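Local structure of AlyGC (Glaciecola chathamensis, 5GKD) at residues I91-N96 against V126-R131; G130-F135 against Q161-I166; M150-T155 against T195-L200. The protein cleaves the polysaccharide alginate as a lyase of polysaccharide lyase family 6, probably by beta-elimination. All coordinates share one frame; numbering follows the deposited sequence.

The three contacts lie in one parallel beta-helix, with centres about 8 to 11 Å apart. Interaction 1 pairs strands 89-92 and 124-128. Interaction 3 starts from strand 150-152, the next neighbour of 124-128 on the same wall. Interaction 2 pairs strands 134-141 and 165-167 on another wall and shares Gly130 and Arg131 with interaction 1. Along the chain, interaction 1 closes before interaction 3 opens, while the segments of interactions 2 and 3 alternate. Interactions 1 and 3 touch the same phosphate ion. Interactions 1 and 2 pair neighbouring coils; interaction 3 packs side chains between the first wall and a loop leading to the other. Met127's side chain is about 14 Å from the bound calcium ion.

Interaction 1: I91-N96 against V126-R131; sequences IAFRRN and VMVYGR. With PO4 (phosphate ion), chain G; PO4 (phosphate ion), chain I.
Arg94 lays its side chain over the ring of Tyr129. Arg94 CD stands 3.4 Å from the centroid of the Tyr129 ring, almost above it. Further out, the guanidinium lies nearly parallel to the ring, with the planes 6° apart, and Tyr129 OH sits over the guanidinium centre. Arg94 CG is wedged between the backbone N and the carbonyl carbon (chi1 76°), and the chain runs extended to NE. This stack is close, but its outer end is the solvent side, with Arg94 partly exposed. Both tips hold the phosphate ion of chain G, probably from the crystallisation liquor. Arg94 NH1 donates to its O2 at 2.9 Å, and NH2 adds a weak bond to the same oxygen. Tyr129 OH donates to its O1 at 2.8 Å.

The other side is buried, apolar and more widely spaced. Phe93 and Val128 lie side by side, pointing the same way. Val128 CG1 sits over one face of the Phe93 ring, toward its rim, 4.3 Å from the ring centroid. Val126 CG1 meets the edge of that ring. Two backbone bonds tie the two segments: Met127 N to Ile91 O at 2.9 Å, and Phe93 N to Met127 O at 3.0 Å. Ile91 pairs with Val126 and Ala92 with Met127. Phe93 then centres an inverse gamma turn. Such parallel pairing between successive coils is typical of the right-handed beta-helix of pectate lyase-like enzymes.

Interaction 2: G130-F135 against Q161-I166; sequences GRHNRF and QNHHRI
Arg165 and Arg134 run side by side and stack their guanidinium groups. The planes are 11° apart and the centres 4.1 Å apart. Arg165 NH1 lies over the centre of the Arg134 guanidinium, 3.5 Å from Arg134 CZ. Both chains are extended from CG to NE. The two backbones are paired as parallel strands: Arg165 N donates to Asn133 O at 3.0 Å, and Phe135 N to Arg165 O at 2.9 Å.

His164 is the other large contributor. Its CG is anti to the carbonyl carbon (chi1 -69°), and its ring lies beside Asn133. His164 ND1 accepts the backbone N-H of Asn133 at 3.0 Å, in the plane of the ring. The Asn133 amide is turned 6° from that plane, and its own bonds go to Ser104 and Ala101. Next to it, His132 N donates to Asn162 O at 2.7 Å. Asn162 OD1 takes His164 N in an Asx turn, which helps to set the histidine backbone. An alanine at His164 would probably leave the Asn133 N-H without its acceptor.

The chemistry has two consequences. The bond from Asn133 is consistent with an unprotonated ND1 on His164. The stacked arginines are like charges, and their repulsion is probably eased by Asp167, which forms salt bridges with both, and by Glu202, which pairs with Arg165.

Interaction 3: M150-T155 against T195-L200; sequences MAVRLT and TDSFTL. With PO4 (phosphate ion), chain G.
Val152 and Leu154 meet Ser197, Thr199 and Thr195 inside the right-handed parallel beta-helix. One segment is the end of strand 150-152 and the turn after it. The other is the loop that leads into strand 200-207, on another wall. The contact is buried, and it is a packing of side chains with no hydrogen bond between the two segments.

Val152 and Thr199 reach toward each other, tip to tip. Val152 CG1, anti to the backbone N (chi1 167°), comes to 4.1 Å from Thr199 OG1. The same methyl also approaches Ser197 OG. Leu154 touches with both of its methyl groups. Its CD2 lies 3.8 Å from Ser197 OG. Its CD1 lies 4.0 Å from Thr195 OG1, and there the two side chains slide past each other in opposite directions.

The hydroxyls facing these methyls have polar partners elsewhere. Thr195 OG1 is hydrogen-bonded to His192 O. Ser197 OG and Thr199 OG1 are bonded to the two ends of the Asn162 amide, ND2 and OD1. Carbon can therefore pack against these oxygens without leaving them unpaired. On the outside of the loop, the ring of Phe198 stacks with His163.

Arg153, between the two packing residues in sequence, turns to the phosphate ion of chain G, probably from the crystallisation liquor. Its chain bends at chi2 and chi3. Arg153 NE donates to phosphate O1 at 3.0 Å, and NH2 to phosphate O4 at 2.6 Å. In the loop before strand 200-207, Ser197 OG donates to Thr199 OG1 at 2.6 Å.

Interaction 1: I91-N96 against V126-R131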
loop_
_atom_site.group_PDB
_atom_site.type_symbol
_atom_site.label_atom_id
_atom_site.label_comp_id
_atom_site.label_asym_id
_atom_site.label_seq_id
_atom_site.Cartn_x
_atom_site.Cartn_y
_atom_site.Cartn_z
ATOM N N ILE A 91 11.016 3.097 25.599
ATOM C CA ILE A 91 11.775 3.062 26.846
ATOM C C ILE A 91 12.540 1.746 26.914
ATOM O O ILE A 91 11.934 0.671 26.909
ATOM C CB ILE A 91 10.868 3.184 28.073
ATOM C CG1 ILE A 91 10.044 4.464 28.034
ATOM C CG2 ILE A 91 11.705 3.109 29.360
ATOM C CD1 ILE A 91 9.121 4.566 29.217
ATOM N N ALA A 92 13.859 1.826 27.027
ATOM C CA ALA A 92 14.702 0.637 27.116
ATOM C C ALA A 92 15.654 0.752 28.293
ATOM O O ALA A 92 16.286 1.798 28.496
ATOM C CB ALA A 92 15.510 0.430 25.843
ATOM N N PHE A 93 15.768 -0.332 29.060
ATOM C CA PHE A 93 16.687 -0.402 30.187
ATOM C C PHE A 93 18.079 -0.827 29.729
ATOM O O PHE A 93 18.708 -1.721 30.306
ATOM C CB PHE A 93 16.142 -1.359 31.246
ATOM C CG PHE A 93 15.023 -0.790 32.071
ATOM C CD1 PHE A 93 13.726 -0.733 31.573
ATOM C CD2 PHE A 93 15.257 -0.354 33.364
ATOM C CE1 PHE A 93 12.705 -0.223 32.337
ATOM C CE2 PHE A 93 14.228 0.147 34.137
ATOM C CZ PHE A 93 12.955 0.221 33.614
ATOM N N ARG A 94 18.556 -0.200 28.663
ATOM C CA ARG A 94 19.906 -0.404 28.165
ATOM C C ARG A 94 20.243 0.735 27.217
ATOM O O ARG A 94 19.354 1.391 26.660
ATOM C CB ARG A 94 20.060 -1.749 27.436
ATOM C CG ARG A 94 19.461 -1.724 26.057
ATOM C CD ARG A 94 19.531 -3.049 25.326
ATOM N NE ARG A 94 18.939 -2.896 24.010
ATOM C CZ ARG A 94 19.003 -3.797 23.035
ATOM N NH1 ARG A 94 18.421 -3.540 21.880
ATOM N NH2 ARG A 94 19.630 -4.954 23.211
ATOM N N ARG A 95 21.547 0.964 27.045
ATOM C CA ARG A 95 22.023 1.726 25.904
ATOM C C ARG A 95 21.998 0.881 24.635
ATOM O O ARG A 95 21.486 1.316 23.600
ATOM C CB ARG A 95 23.444 2.238 26.158
ATOM C CG ARG A 95 24.040 2.956 24.948
ATOM C CD ARG A 95 25.400 3.551 25.266
ATOM N NE ARG A 95 25.862 4.381 24.169
ATOM C CZ ARG A 95 26.836 5.282 24.258
ATOM N NH1 ARG A 95 27.468 5.476 25.405
ATOM N NH2 ARG A 95 27.173 5.993 23.190
ATOM N N ASN A 96 22.571 -0.316 24.710
ATOM C CA ASN A 96 22.658 -1.277 23.613
ATOM C C ASN A 96 22.966 -2.628 24.243
ATOM O O ASN A 96 23.036 -2.745 25.465
ATOM C CB ASN A 96 23.711 -0.870 22.581
ATOM C CG ASN A 96 25.060 -0.610 23.201
ATOM O OD1 ASN A 96 25.600 -1.441 23.939
ATOM N ND2 ASN A 96 25.611 0.559 22.922
ATOM N N VAL A 126 8.082 -0.584 26.105
ATOM C CA VAL A 126 9.004 -0.755 27.222
ATOM C C VAL A 126 9.731 -2.084 27.070
ATOM O O VAL A 126 9.090 -3.126 26.927
ATOM C CB VAL A 126 8.263 -0.700 28.575
ATOM C CG1 VAL A 126 9.241 -0.756 29.721
ATOM C CG2 VAL A 126 7.373 0.551 28.662
ATOM N N MET A 127 11.065 -2.053 27.137
ATOM C CA MET A 127 11.896 -3.252 27.106
ATOM C C MET A 127 12.837 -3.231 28.292
ATOM O O MET A 127 13.624 -2.291 28.438
ATOM C CB MET A 127 12.708 -3.355 25.811
ATOM C CG MET A 127 11.848 -3.485 24.584
ATOM S SD MET A 127 10.990 -5.053 24.423
ATOM C CE MET A 127 12.274 -6.080 23.887
ATOM N N VAL A 128 12.780 -4.279 29.122
ATOM C CA VAL A 128 13.594 -4.367 30.332
ATOM C C VAL A 128 14.768 -5.301 30.072
ATOM O O VAL A 128 14.582 -6.416 29.568
ATOM C CB VAL A 128 12.764 -4.851 31.534
ATOM C CG1 VAL A 128 13.494 -4.528 32.841
ATOM C CG2 VAL A 128 11.413 -4.194 31.543
ATOM N N TYR A 129 15.971 -4.856 30.414
ATOM C CA TYR A 129 17.171 -5.692 30.392
ATOM C C TYR A 129 17.832 -5.639 31.767
ATOM O O TYR A 129 17.359 -4.956 32.673
ATOM C CB TYR A 129 18.168 -5.243 29.316
ATOM C CG TYR A 129 17.607 -5.167 27.907
ATOM C CD1 TYR A 129 16.803 -4.106 27.508
ATOM C CD2 TYR A 129 17.880 -6.159 26.989
ATOM C CE1 TYR A 129 16.294 -4.048 26.226
ATOM C CE2 TYR A 129 17.376 -6.106 25.716
ATOM C CZ TYR A 129 16.587 -5.057 25.336
ATOM O OH TYR A 129 16.093 -5.020 24.056
ATOM N N GLY A 130 18.950 -6.348 31.921
ATOM C CA GLY A 130 19.684 -6.230 33.163
ATOM C C GLY A 130 18.987 -6.950 34.308
ATOM O O GLY A 130 18.254 -7.924 34.111
ATOM N N ARG A 131 19.216 -6.456 35.529
ATOM C CA ARG A 131 18.727 -7.114 36.733
ATOM C C ARG A 131 18.268 -6.088 37.755
ATOM O O ARG A 131 18.804 -4.978 37.837
ATOM C CB ARG A 131 19.808 -8.012 37.374
ATOM C CG ARG A 131 20.160 -9.247 36.573
ATOM C CD ARG A 131 21.140 -10.163 37.316
ATOM N NE ARG A 131 21.435 -11.353 36.521
ATOM C CZ ARG A 131 22.445 -12.184 36.749
ATOM N NH1 ARG A 131 23.285 -11.969 37.757
ATOM N NH2 ARG A 131 22.633 -13.223 35.957
HETATM P P PO4 G . 17.055 -6.749 20.775
HETATM O O1 PO4 G . 17.074 -7.005 22.264
HETATM O O2 PO4 G . 18.254 -5.939 20.325
HETATM O O3 PO4 G . 15.775 -6.017 20.450
HETATM O O4 PO4 G . 17.093 -8.062 20.029
HETATM P P PO4 I . 24.360 5.714 20.847
HETATM O O1 PO4 I . 23.252 6.739 20.918
HETATM O O2 PO4 I . 25.687 6.377 21.133
HETATM O O3 PO4 I . 24.146 4.606 21.853
HETATM O O4 PO4 I . 24.367 5.126 19.462
#

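Interaction 2: G130-F135 against Q161-I166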
loop_
_atom_site.group_PDB
_atom_site.type_symbol
_atom_site.label_atom_id
_atom_site.label_comp_id
_atom_site.label_asym_id
_atom_site.label_seq_id
_atom_site.Cartn_x
_atom_site.Cartn_y
_atom_site.Cartn_z
ATOM N N GLY A 130 18.950 -6.348 31.921
ATOM C CA GLY A 130 19.684 -6.230 33.163
ATOM C C GLY A 130 18.987 -6.950 34.308
ATOM O O GLY A 130 18.254 -7.924 34.111
ATOM N N ARG A 131 19.216 -6.456 35.529
ATOM C CA ARG A 131 18.727 -7.114 36.733
ATOM C C ARG A 131 18.268 -6.088 37.755
ATOM O O ARG A 131 18.804 -4.978 37.837
ATOM C CB ARG A 131 19.808 -8.012 37.374
ATOM C CG ARG A 131 20.160 -9.247 36.573
ATOM C CD ARG A 131 21.140 -10.163 37.316
ATOM N NE ARG A 131 21.435 -11.353 36.521
ATOM C CZ ARG A 131 22.445 -12.184 36.749
ATOM N NH1 ARG A 131 23.285 -11.969 37.757
ATOM N NH2 ARG A 131 22.633 -13.223 35.957
ATOM N N HIS A 132 17.287 -6.488 38.555
ATOM C CA HIS A 132 16.814 -5.704 39.701
ATOM C C HIS A 132 16.293 -4.327 39.296
ATOM O O HIS A 132 16.444 -3.355 40.024
ATOM C CB HIS A 132 17.906 -5.576 40.754
ATOM C CG HIS A 132 18.366 -6.896 41.282
ATOM N ND1 HIS A 132 17.575 -7.683 42.089
ATOM C CD2 HIS A 132 19.517 -7.586 41.088
ATOM C CE1 HIS A 132 18.229 -8.791 42.387
ATOM N NE2 HIS A 132 19.401 -8.763 41.779
ATOM N N ASN A 133 15.640 -4.249 38.149
ATOM C CA ASN A 133 14.955 -3.030 37.767
ATOM C C ASN A 133 13.506 -3.037 38.246
ATOM O O ASN A 133 12.946 -4.070 38.622
ATOM C CB ASN A 133 15.037 -2.846 36.255
ATOM C CG ASN A 133 16.455 -2.565 35.809
ATOM O OD1 ASN A 133 17.185 -1.874 36.515
ATOM N ND2 ASN A 133 16.863 -3.111 34.665
ATOM N N ARG A 134 12.893 -1.857 38.215
ATOM C CA ARG A 134 11.505 -1.698 38.612
ATOM C C ARG A 134 10.788 -0.784 37.628
ATOM O O ARG A 134 11.312 0.268 37.244
ATOM C CB ARG A 134 11.390 -1.131 40.031
ATOM C CG ARG A 134 9.957 -1.098 40.542
ATOM C CD ARG A 134 9.876 -0.665 41.999
ATOM N NE ARG A 134 8.503 -0.452 42.394
ATOM C CZ ARG A 134 8.128 0.210 43.476
ATOM N NH1 ARG A 134 9.045 0.721 44.283
ATOM N NH2 ARG A 134 6.839 0.362 43.749
ATOM N N PHE A 135 9.594 -1.192 37.220
ATOM C CA PHE A 135 8.728 -0.389 36.364
ATOM C C PHE A 135 7.361 -0.307 37.048
ATOM O O PHE A 135 6.578 -1.267 37.005
ATOM C CB PHE A 135 8.653 -1.009 34.970
ATOM C CG PHE A 135 7.868 -0.206 33.984
ATOM C CD1 PHE A 135 8.484 0.777 33.216
ATOM C CD2 PHE A 135 6.520 -0.462 33.785
ATOM C CE1 PHE A 135 7.759 1.517 32.295
ATOM C CE2 PHE A 135 5.798 0.258 32.857
ATOM C CZ PHE A 135 6.416 1.245 32.112
ATOM N N GLN A 161 17.678 -14.175 35.405
ATOM C CA GLN A 161 17.635 -14.151 36.872
ATOM C C GLN A 161 17.562 -12.715 37.391
ATOM O O GLN A 161 18.360 -12.277 38.223
ATOM C CB GLN A 161 18.839 -14.887 37.462
ATOM C CG GLN A 161 18.998 -16.284 36.925
ATOM C CD GLN A 161 20.151 -17.022 37.544
ATOM O OE1 GLN A 161 20.190 -17.213 38.755
ATOM N NE2 GLN A 161 21.108 -17.440 36.715
ATOM N N ASN A 162 16.593 -11.970 36.868
ATOM C CA ASN A 162 16.602 -10.525 37.040
ATOM C C ASN A 162 15.903 -10.061 38.306
ATOM O O ASN A 162 16.280 -9.029 38.857
ATOM C CB ASN A 162 15.963 -9.842 35.823
ATOM C CG ASN A 162 14.651 -10.517 35.378
ATOM O OD1 ASN A 162 13.631 -10.430 36.068
ATOM N ND2 ASN A 162 14.684 -11.184 34.221
ATOM N N HIS A 163 14.878 -10.772 38.764
ATOM C CA HIS A 163 14.041 -10.302 39.870
ATOM C C HIS A 163 13.445 -8.929 39.590
ATOM O O HIS A 163 13.203 -8.152 40.517
ATOM C CB HIS A 163 14.818 -10.288 41.199
ATOM C CG HIS A 163 15.264 -11.643 41.630
ATOM N ND1 HIS A 163 14.434 -12.527 42.282
ATOM C CD2 HIS A 163 16.433 -12.295 41.440
ATOM C CE1 HIS A 163 15.085 -13.653 42.506
ATOM N NE2 HIS A 163 16.298 -13.537 42.005
ATOM N N HIS A 164 13.201 -8.620 38.318
ATOM C CA HIS A 164 12.546 -7.368 37.970
ATOM C C HIS A 164 11.180 -7.302 38.635
ATOM O O HIS A 164 10.517 -8.321 38.834
ATOM C CB HIS A 164 12.379 -7.235 36.449
ATOM C CG HIS A 164 13.661 -7.035 35.697
ATOM N ND1 HIS A 164 14.696 -6.262 36.169
ATOM C CD2 HIS A 164 14.064 -7.503 34.490
ATOM C CE1 HIS A 164 15.680 -6.256 35.287
ATOM N NE2 HIS A 164 15.328 -7.017 34.267
ATOM N N ARG A 165 10.760 -6.094 38.985
ATOM C CA ARG A 165 9.471 -5.863 39.622
ATOM C C ARG A 165 8.621 -4.935 38.754
ATOM O O ARG A 165 9.039 -3.814 38.436
ATOM C CB ARG A 165 9.659 -5.282 41.020
ATOM C CG ARG A 165 8.347 -5.046 41.732
ATOM C CD ARG A 165 8.508 -4.487 43.150
ATOM N NE ARG A 165 7.191 -4.256 43.729
ATOM C CZ ARG A 165 6.937 -3.450 44.752
ATOM N NH1 ARG A 165 7.917 -2.775 45.342
ATOM N NH2 ARG A 165 5.690 -3.322 45.174
ATOM N N ILE A 166 7.433 -5.403 38.374
ATOM C CA ILE A 166 6.514 -4.660 37.517
ATOM C C ILE A 166 5.199 -4.527 38.272
ATOM O O ILE A 166 4.444 -5.498 38.385
ATOM C CB ILE A 166 6.324 -5.350 36.161
ATOM C CG1 ILE A 166 7.686 -5.521 35.472
ATOM C CG2 ILE A 166 5.294 -4.595 35.309
ATOM C CD1 ILE A 166 7.695 -6.486 34.303
HETATM O O HOH W 1 15.184 -6.718 42.832
HETATM O O HOH W 2 13.669 -5.234 41.069
#

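Interaction 3: M150-T155 against T195-L200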
loop_
_atom_site.group_PDB
_atom_site.type_symbol
_atom_site.label_atom_id
_atom_site.label_comp_id
_atom_site.label_asym_id
_atom_site.label_seq_id
_atom_site.Cartn_x
_atom_site.Cartn_y
_atom_site.Cartn_z
ATOM N N MET A 150 4.991 -4.122 26.429
ATOM C CA MET A 150 6.098 -4.201 27.370
ATOM C C MET A 150 6.635 -5.617 27.418
ATOM O O MET A 150 5.860 -6.571 27.487
ATOM C CB MET A 150 5.677 -3.792 28.770
ATOM C CG MET A 150 6.786 -3.955 29.786
ATOM S SD MET A 150 6.320 -3.267 31.366
ATOM C CE MET A 150 7.893 -3.337 32.220
ATOM N N ALA A 151 7.958 -5.745 27.405
ATOM C CA ALA A 151 8.588 -7.049 27.471
ATOM C C ALA A 151 9.805 -7.005 28.390
ATOM O O ALA A 151 10.418 -5.957 28.594
ATOM C CB ALA A 151 8.983 -7.537 26.071
ATOM N N VAL A 152 10.128 -8.157 28.963
ATOM C CA VAL A 152 11.385 -8.406 29.666
ATOM C C VAL A 152 12.230 -9.276 28.752
ATOM O O VAL A 152 11.797 -10.367 28.371
ATOM C CB VAL A 152 11.148 -9.119 31.007
ATOM C CG1 VAL A 152 12.453 -9.649 31.562
ATOM C CG2 VAL A 152 10.464 -8.208 31.996
ATOM N N ARG A 153 13.408 -8.798 28.378
ATOM C CA ARG A 153 14.309 -9.544 27.511
ATOM C C ARG A 153 15.261 -10.392 28.336
ATOM O O ARG A 153 15.688 -10.000 29.416
ATOM C CB ARG A 153 15.155 -8.621 26.630
ATOM C CG ARG A 153 14.442 -7.956 25.508
ATOM C CD ARG A 153 14.092 -8.927 24.400
ATOM N NE ARG A 153 14.998 -8.910 23.254
ATOM C CZ ARG A 153 15.163 -9.967 22.465
ATOM N NH1 ARG A 153 14.525 -11.098 22.744
ATOM N NH2 ARG A 153 15.972 -9.925 21.420
ATOM N N LEU A 154 15.669 -11.518 27.763
ATOM C CA LEU A 154 16.503 -12.482 28.467
ATOM C C LEU A 154 17.688 -12.909 27.614
ATOM O O LEU A 154 18.181 -14.032 27.738
ATOM C CB LEU A 154 15.676 -13.697 28.861
ATOM C CG LEU A 154 14.511 -13.339 29.773
ATOM C CD1 LEU A 154 13.622 -14.554 29.912
ATOM C CD2 LEU A 154 15.037 -12.876 31.111
ATOM N N THR A 155 18.148 -12.029 26.736
ATOM C CA THR A 155 18.983 -12.497 25.644
ATOM C C THR A 155 20.377 -12.886 26.102
ATOM O O THR A 155 21.021 -13.690 25.432
ATOM C CB THR A 155 19.010 -11.452 24.529
ATOM O OG1 THR A 155 19.269 -10.167 25.070
ATOM C CG2 THR A 155 17.664 -11.405 23.872
ATOM N N THR A 195 15.346 -20.515 30.485
ATOM C CA THR A 195 16.104 -19.837 31.523
ATOM C C THR A 195 15.135 -19.303 32.568
ATOM O O THR A 195 13.949 -19.123 32.300
ATOM C CB THR A 195 16.949 -18.694 30.947
ATOM O OG1 THR A 195 16.098 -17.614 30.554
ATOM C CG2 THR A 195 17.732 -19.168 29.731
ATOM N N ASP A 196 15.655 -19.081 33.770
ATOM C CA ASP A 196 14.874 -18.588 34.896
ATOM C C ASP A 196 14.945 -17.067 34.925
ATOM O O ASP A 196 16.032 -16.495 35.037
ATOM C CB ASP A 196 15.395 -19.146 36.219
ATOM C CG ASP A 196 15.144 -20.630 36.382
ATOM O OD1 ASP A 196 14.181 -21.154 35.790
ATOM O OD2 ASP A 196 15.904 -21.263 37.128
ATOM N N SER A 197 13.786 -16.418 34.867
ATOM C CA SER A 197 13.715 -14.968 34.885
ATOM C C SER A 197 13.465 -14.392 36.276
ATOM O O SER A 197 14.034 -13.354 36.606
ATOM C CB SER A 197 12.632 -14.497 33.909
ATOM O OG SER A 197 12.512 -13.091 33.913
ATOM N N PHE A 198 12.633 -15.044 37.095
ATOM C CA PHE A 198 12.289 -14.584 38.452
ATOM C C PHE A 198 11.611 -13.216 38.447
ATOM O O PHE A 198 11.773 -12.437 39.376
ATOM C CB PHE A 198 13.513 -14.538 39.370
ATOM C CG PHE A 198 14.225 -15.861 39.532
ATOM C CD1 PHE A 198 13.525 -17.027 39.738
ATOM C CD2 PHE A 198 15.605 -15.915 39.527
ATOM C CE1 PHE A 198 14.196 -18.243 39.919
ATOM C CE2 PHE A 198 16.274 -17.123 39.701
ATOM C CZ PHE A 198 15.565 -18.286 39.888
ATOM N N THR A 199 10.851 -12.907 37.408
ATOM C CA THR A 199 10.186 -11.614 37.312
ATOM C C THR A 199 8.912 -11.585 38.146
ATOM O O THR A 199 8.122 -12.523 38.123
ATOM C CB THR A 199 9.844 -11.305 35.856
ATOM O OG1 THR A 199 11.053 -11.224 35.086
ATOM C CG2 THR A 199 9.078 -10.000 35.755
ATOM N N LEU A 200 8.704 -10.481 38.850
ATOM C CA LEU A 200 7.546 -10.254 39.704
ATOM C C LEU A 200 6.598 -9.270 39.023
ATOM O O LEU A 200 6.966 -8.116 38.788
ATOM C CB LEU A 200 7.996 -9.716 41.064
ATOM C CG LEU A 200 6.948 -9.312 42.094
ATOM C CD1 LEU A 200 6.014 -10.481 42.219
ATOM C CD2 LEU A 200 7.550 -9.014 43.470
HETATM P P PO4 G . 17.055 -6.749 20.775
HETATM O O1 PO4 G . 17.074 -7.005 22.264
HETATM O O2 PO4 G . 18.254 -5.939 20.325
HETATM O O3 PO4 G . 15.775 -6.017 20.450
HETATM O O4 PO4 G . 17.093 -8.062 20.029
#